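Local coordinates for acetyltransferase (Escherichia coli, PDB 7BYY), which probably transfers the acetyl group of acetyl-CoA to aminoacyl-tRNAs such as glycyl-tRNA, acting as the GNAT-family toxin of a toxin-antitoxin system, at residues K57-R62 with R112-D117; G69-T74 with C120-H125. The protein carries 1 engineered substitution. All coordinates share one frame; numbering follows the deposited sequence.

Contact 1: residues K57-R62 with R112-D117; sequences KALIDR and RGFDQD. Engineered in segment 112-117: Asp115 (natural residue Gly).
Leu59 of strand 55-61 meets Phe114 and Asp117 of helix 114-132 in a small apolar contact, where the first turn of the helix lies over one face of the sheet. Only 103 Å² is buried in all, and Leu59 supplies the whole of the strand's share. Its side chain is aimed at the helix, and a nearly extended second torsion (chi2 -160°) sends CD1 out as the leading methyl. Leu59 CD1 comes to 4.2 Å from Phe114 CB, while Phe114 O lies 4.0 Å from Leu59 CD1. One turn further along, Asp117 CB is 4.3 Å from Leu59 CD1. The methyl therefore rests against the stems of two residues three apart, and the Asp117 carboxylate is turned away from it. Toward the Phe114 ring the methyl stands obliquely. On its far side, that ring has CE2 4.0 Å above the plane of the Arg112 guanidinium, displaced toward the rim of the group.

Gly113 is the N-cap residue, and its carbonyl O receives Asp117 N at 3.1 Å. Its phi is positive, at 87°, a conformation that glycine adopts readily. The turn into the helix and its first residues correspond to the Q/R-x-x-G-x-G/A signature of GNAT enzymes, whose backbone amides in relatives grip the pyrophosphate of CoA; its last position, glycine in the natural protein, is the engineered Asp115, which points away from the strand. Val13 and Ile68 also pack on Phe114, and Leu118 and Asp121 on Leu59.

The join is van der Waals in nature, one leucine methyl against two CB atoms and a carbonyl, so it depends on shape and burial and not on polar pairing between the segments.

Contact 2: residues G69-T74 with C120-H125; sequences GICTFT and CDFFEH
Strand 69-74 and helix 120-125 run in broadly the same direction, their axes 10.2 Å apart at closest and inclined by 31°, with Cys71 and Phe122 nearest in CA position. Alternate strand residues, Cys71 and Phe73, face the helix, which answers with Phe122 and His125, three residues apart.

At the centre is a T-shaped pair: the CE1 edge of Phe122 comes over one face of Phe73, with Phe122 CE1 3.5 Å from Phe73 CG and the ring planes at 60°. Phe73 owes its place to a first torsion of 49°, which sets CG on the side of the backbone flanked by both N and C, and the two side chains run antiparallel to one another where they pass. Cys71 SG lies obliquely beside the Phe122 ring, 3.8 Å from Phe122 CD1, a sulfur-aromatic contact. The far tip of Phe73 meets the imidazole: Phe73 CZ is 3.4 Å from His125 CD2, the rings oblique and the His125 side chain roughly perpendicular to that of Phe73. NE2 of His125 is spent on the carbonyl O of Ala132 of the second subunit, which also lays its Leu133 on Phe73.

This aromatic cluster is part of the buried layer between the sheet and helix 114-132. Leu100 of strand 94-105 packs on Cys71 and Phe122, Ala55 of strand 55-61 touches Phe73, and helix 174-187 receives Phe123 and Glu124.

In the fold
From the N terminus, after strand 13-17 and helix 35-50, the chain forms strand 55-61, then strands 67-79 and 94-105, and enters helix 114-132. Contact 1 closes a loop of 49 residues and contact 2 one of 45, and because their segments alternate along the chain the two loops cross. Their strands are antiparallel neighbours, joined by probable backbone hydrogen bonds from Lys57 N to Cys71 O (2.7 Å) and from Leu59 N to Gly69 O (3.0 Å). Contact 1 holds the first turn of the helix and contact 2 its middle, so one helix spans both strands. Helix 114-132 also links parallel strands 94-105 and 137-142 as a beta-alpha-beta crossover, and contact 2 touches the second subunit.

Contact 1: residues K57-R62 with R112-D117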
loop_
_atom_site.group_PDB
_atom_site.type_symbol
_atom_site.label_atom_id
_atom_site.label_comp_id
_atom_site.label_asym_id
_atom_site.label_seq_id
_atom_site.Cartn_x
_atom_site.Cartn_y
_atom_site.Cartn_z
ATOM N N LYS A 57 0.248 13.987 5.568
ATOM C CA LYS A 57 0.192 14.167 7.012
ATOM C C LYS A 57 0.622 15.588 7.342
ATOM O O LYS A 57 1.671 16.046 6.876
ATOM C CB LYS A 57 1.090 13.158 7.727
ATOM C CG LYS A 57 0.352 11.944 8.247
ATOM C CD LYS A 57 -0.530 12.303 9.431
ATOM C CE LYS A 57 -1.700 11.340 9.547
ATOM N NZ LYS A 57 -1.265 9.931 9.346
ATOM N N ALA A 58 -0.185 16.280 8.142
ATOM C CA ALA A 58 0.039 17.684 8.450
ATOM C C ALA A 58 0.350 17.870 9.929
ATOM O O ALA A 58 -0.127 17.119 10.784
ATOM C CB ALA A 58 -1.178 18.534 8.069
ATOM N N LEU A 59 1.161 18.886 10.216
ATOM C CA LEU A 59 1.433 19.336 11.577
ATOM C C LEU A 59 0.843 20.730 11.731
ATOM O O LEU A 59 1.369 21.698 11.174
ATOM C CB LEU A 59 2.930 19.342 11.870
ATOM C CG LEU A 59 3.470 18.102 12.575
ATOM C CD1 LEU A 59 4.804 18.408 13.234
ATOM C CD2 LEU A 59 2.462 17.588 13.590
ATOM N N ILE A 60 -0.244 20.830 12.488
ATOM C CA ILE A 60 -0.978 22.076 12.661
ATOM C C ILE A 60 -0.769 22.576 14.083
ATOM O O ILE A 60 -0.742 21.785 15.033
ATOM C CB ILE A 60 -2.477 21.886 12.356
ATOM C CG1 ILE A 60 -2.661 21.215 10.990
ATOM C CG2 ILE A 60 -3.216 23.217 12.415
ATOM C CD1 ILE A 60 -1.977 21.943 9.850
ATOM N N ASP A 61 -0.602 23.889 14.223
ATOM C CA ASP A 61 -0.575 24.514 15.540
ATOM C C ASP A 61 -2.004 24.637 16.049
ATOM O O ASP A 61 -2.857 25.220 15.374
ATOM C CB ASP A 61 0.098 25.883 15.472
ATOM C CG ASP A 61 0.251 26.525 16.839
ATOM O OD1 ASP A 61 1.011 25.979 17.666
ATOM O OD2 ASP A 61 -0.385 27.572 17.087
ATOM N N ARG A 62 -2.272 24.084 17.233
ATOM C CA ARG A 62 -3.634 24.111 17.754
ATOM C C ARG A 62 -4.109 25.535 18.009
ATOM O O ARG A 62 -5.293 25.838 17.821
ATOM C CB ARG A 62 -3.723 23.280 19.035
ATOM C CG ARG A 62 -5.117 23.209 19.637
ATOM C CD ARG A 62 -5.069 22.656 21.049
ATOM N NE ARG A 62 -4.012 23.284 21.839
ATOM C CZ ARG A 62 -4.136 24.451 22.462
ATOM N NH1 ARG A 62 -3.116 24.944 23.156
ATOM N NH2 ARG A 62 -5.277 25.125 22.396
ATOM N N ARG A 112 13.689 22.626 15.937
ATOM C CA ARG A 112 12.897 22.465 17.149
ATOM C C ARG A 112 12.319 21.063 17.308
ATOM O O ARG A 112 11.461 20.861 18.176
ATOM C CB ARG A 112 11.766 23.500 17.187
ATOM C CG ARG A 112 12.175 24.836 17.783
ATOM C CD ARG A 112 11.030 25.467 18.555
ATOM N NE ARG A 112 10.217 26.336 17.708
ATOM C CZ ARG A 112 8.934 26.611 17.927
ATOM N NH1 ARG A 112 8.307 26.082 18.970
ATOM N NH2 ARG A 112 8.279 27.414 17.098
ATOM N N GLY A 113 12.756 20.093 16.509
ATOM C CA GLY A 113 12.312 18.726 16.652
ATOM C C GLY A 113 11.040 18.374 15.913
ATOM O O GLY A 113 10.646 17.200 15.919
ATOM N N PHE A 114 10.377 19.346 15.282
ATOM C CA PHE A 114 9.199 19.037 14.482
ATOM C C PHE A 114 9.547 18.228 13.241
ATOM O O PHE A 114 8.650 17.636 12.631
ATOM C CB PHE A 114 8.479 20.326 14.091
ATOM C CG PHE A 114 7.858 21.045 15.253
ATOM C CD1 PHE A 114 7.140 20.347 16.211
ATOM C CD2 PHE A 114 7.993 22.416 15.390
ATOM C CE1 PHE A 114 6.565 21.002 17.286
ATOM C CE2 PHE A 114 7.422 23.080 16.461
ATOM C CZ PHE A 114 6.706 22.369 17.411
ATOM N N ASP A 115 10.826 18.200 12.853
ATOM C CA ASP A 115 11.277 17.275 11.818
ATOM C C ASP A 115 10.941 15.835 12.194
ATOM O O ASP A 115 10.403 15.074 11.380
ATOM C CB ASP A 115 12.786 17.434 11.603
ATOM C CG ASP A 115 13.140 18.637 10.744
ATOM O OD1 ASP A 115 12.924 19.784 11.196
ATOM O OD2 ASP A 115 13.656 18.433 9.620
ATOM N N GLN A 116 11.240 15.449 13.438
ATOM C CA GLN A 116 11.055 14.070 13.881
ATOM C C GLN A 116 9.628 13.797 14.338
ATOM O O GLN A 116 9.140 12.670 14.188
ATOM C CB GLN A 116 12.043 13.750 15.008
ATOM C CG GLN A 116 12.001 12.310 15.504
ATOM C CD GLN A 116 12.944 12.056 16.672
ATOM O OE1 GLN A 116 14.002 12.678 16.778
ATOM N NE2 GLN A 116 12.561 11.137 17.553
ATOM N N ASP A 117 8.945 14.800 14.896
ATOM C CA ASP A 117 7.560 14.610 15.311
ATOM C C ASP A 117 6.684 14.204 14.132
ATOM O O ASP A 117 5.781 13.371 14.274
ATOM C CB ASP A 117 7.030 15.888 15.959
ATOM C CG ASP A 117 7.676 16.171 17.296
ATOM O OD1 ASP A 117 8.407 15.294 17.806
ATOM O OD2 ASP A 117 7.456 17.273 17.839
#

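Contact 2: residues G69-T74 with C120-H125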
loop_
_atom_site.group_PDB
_atom_site.type_symbol
_atom_site.label_atom_id
_atom_site.label_comp_id
_atom_site.label_asym_id
_atom_site.label_seq_id
_atom_site.Cartn_x
_atom_site.Cartn_y
_atom_site.Cartn_z
ATOM N N GLY A 69 4.339 21.596 9.395
ATOM C CA GLY A 69 5.021 20.667 8.516
ATOM C C GLY A 69 4.040 19.892 7.664
ATOM O O GLY A 69 2.840 19.823 7.954
ATOM N N ILE A 70 4.573 19.306 6.593
ATOM C CA ILE A 70 3.797 18.478 5.683
ATOM C C ILE A 70 4.582 17.202 5.409
ATOM O O ILE A 70 5.800 17.137 5.597
ATOM C CB ILE A 70 3.467 19.205 4.359
ATOM C CG1 ILE A 70 2.176 18.656 3.752
ATOM C CG2 ILE A 70 4.621 19.080 3.374
ATOM C CD1 ILE A 70 0.946 18.953 4.569
ATOM N N CYS A 71 3.861 16.177 4.962
ATOM C CA CYS A 71 4.479 14.880 4.708
ATOM C C CYS A 71 3.587 14.100 3.754
ATOM O O CYS A 71 2.494 13.679 4.142
ATOM C CB CYS A 71 4.679 14.126 6.013
ATOM S SG CYS A 71 5.081 12.405 5.773
ATOM N N THR A 72 4.052 13.894 2.524
ATOM C CA THR A 72 3.285 13.178 1.514
ATOM C C THR A 72 3.952 11.848 1.184
ATOM O O THR A 72 5.181 11.726 1.199
ATOM C CB THR A 72 3.130 14.003 0.233
ATOM O OG1 THR A 72 4.420 14.363 -0.268
ATOM C CG2 THR A 72 2.327 15.269 0.506
ATOM N N PHE A 73 3.124 10.853 0.871
ATOM C CA PHE A 73 3.615 9.499 0.659
ATOM C C PHE A 73 2.650 8.755 -0.254
ATOM O O PHE A 73 1.454 9.056 -0.291
ATOM C CB PHE A 73 3.778 8.761 1.991
ATOM C CG PHE A 73 2.580 8.867 2.888
ATOM C CD1 PHE A 73 2.409 9.966 3.716
ATOM C CD2 PHE A 73 1.622 7.866 2.905
ATOM C CE1 PHE A 73 1.305 10.066 4.542
ATOM C CE2 PHE A 73 0.518 7.959 3.732
ATOM C CZ PHE A 73 0.360 9.061 4.553
ATOM N N THR A 74 3.189 7.789 -0.997
ATOM C CA THR A 74 2.430 6.983 -1.947
ATOM C C THR A 74 2.771 5.512 -1.746
ATOM O O THR A 74 3.574 5.146 -0.883
ATOM C CB THR A 74 2.725 7.385 -3.400
ATOM O OG1 THR A 74 4.003 6.863 -3.790
ATOM C CG2 THR A 74 2.740 8.894 -3.563
ATOM N N CYS A 120 7.586 10.443 13.275
ATOM C CA CYS A 120 6.971 9.459 14.157
ATOM C C CYS A 120 5.464 9.388 13.946
ATOM O O CYS A 120 4.871 8.314 14.097
ATOM C CB CYS A 120 7.303 9.771 15.617
ATOM S SG CYS A 120 8.710 8.820 16.261
ATOM N N ASP A 121 4.830 10.508 13.588
ATOM C CA ASP A 121 3.423 10.446 13.206
ATOM C C ASP A 121 3.248 9.735 11.872
ATOM O O ASP A 121 2.225 9.078 11.647
ATOM C CB ASP A 121 2.822 11.852 13.148
ATOM C CG ASP A 121 2.583 12.441 14.528
ATOM O OD1 ASP A 121 2.808 13.658 14.705
ATOM O OD2 ASP A 121 2.178 11.683 15.437
ATOM N N PHE A 122 4.235 9.847 10.982
ATOM C CA PHE A 122 4.197 9.096 9.733
ATOM C C PHE A 122 4.464 7.615 9.976
ATOM O O PHE A 122 3.860 6.756 9.326
ATOM C CB PHE A 122 5.212 9.678 8.750
ATOM C CG PHE A 122 5.463 8.813 7.553
ATOM C CD1 PHE A 122 4.512 8.703 6.549
ATOM C CD2 PHE A 122 6.652 8.113 7.424
ATOM C CE1 PHE A 122 4.743 7.908 5.443
ATOM C CE2 PHE A 122 6.887 7.316 6.324
ATOM C CZ PHE A 122 5.933 7.215 5.330
ATOM N N PHE A 123 5.363 7.301 10.912
ATOM C CA PHE A 123 5.616 5.906 11.258
ATOM C C PHE A 123 4.367 5.248 11.830
ATOM O O PHE A 123 4.081 4.080 11.539
ATOM C CB PHE A 123 6.773 5.810 12.254
ATOM C CG PHE A 123 8.129 5.975 11.629
ATOM C CD1 PHE A 123 8.266 6.093 10.253
ATOM C CD2 PHE A 123 9.269 6.014 12.416
ATOM C CE1 PHE A 123 9.516 6.245 9.676
ATOM C CE2 PHE A 123 10.521 6.165 11.844
ATOM C CZ PHE A 123 10.644 6.281 10.473
ATOM N N GLU A 124 3.611 5.981 12.649
ATOM C CA GLU A 124 2.370 5.434 13.184
ATOM C C GLU A 124 1.360 5.169 12.077
ATOM O O GLU A 124 0.591 4.204 12.156
ATOM C CB GLU A 124 1.779 6.383 14.225
ATOM C CG GLU A 124 0.768 5.725 15.141
ATOM C CD GLU A 124 1.427 4.852 16.191
ATOM O OE1 GLU A 124 2.321 5.359 16.905
ATOM O OE2 GLU A 124 1.051 3.662 16.304
ATOM N N HIS A 125 1.347 6.008 11.041
ATOM C CA HIS A 125 0.456 5.765 9.915
ATOM C C HIS A 125 0.936 4.596 9.065
ATOM O O HIS A 125 0.113 3.848 8.522
ATOM C CB HIS A 125 0.328 7.025 9.064
ATOM C CG HIS A 125 -0.850 7.009 8.143
ATOM N ND1 HIS A 125 -2.145 7.153 8.592
ATOM C CD2 HIS A 125 -0.931 6.853 6.801
ATOM C CE1 HIS A 125 -2.973 7.096 7.564
ATOM N NE2 HIS A 125 -2.261 6.914 6.465
#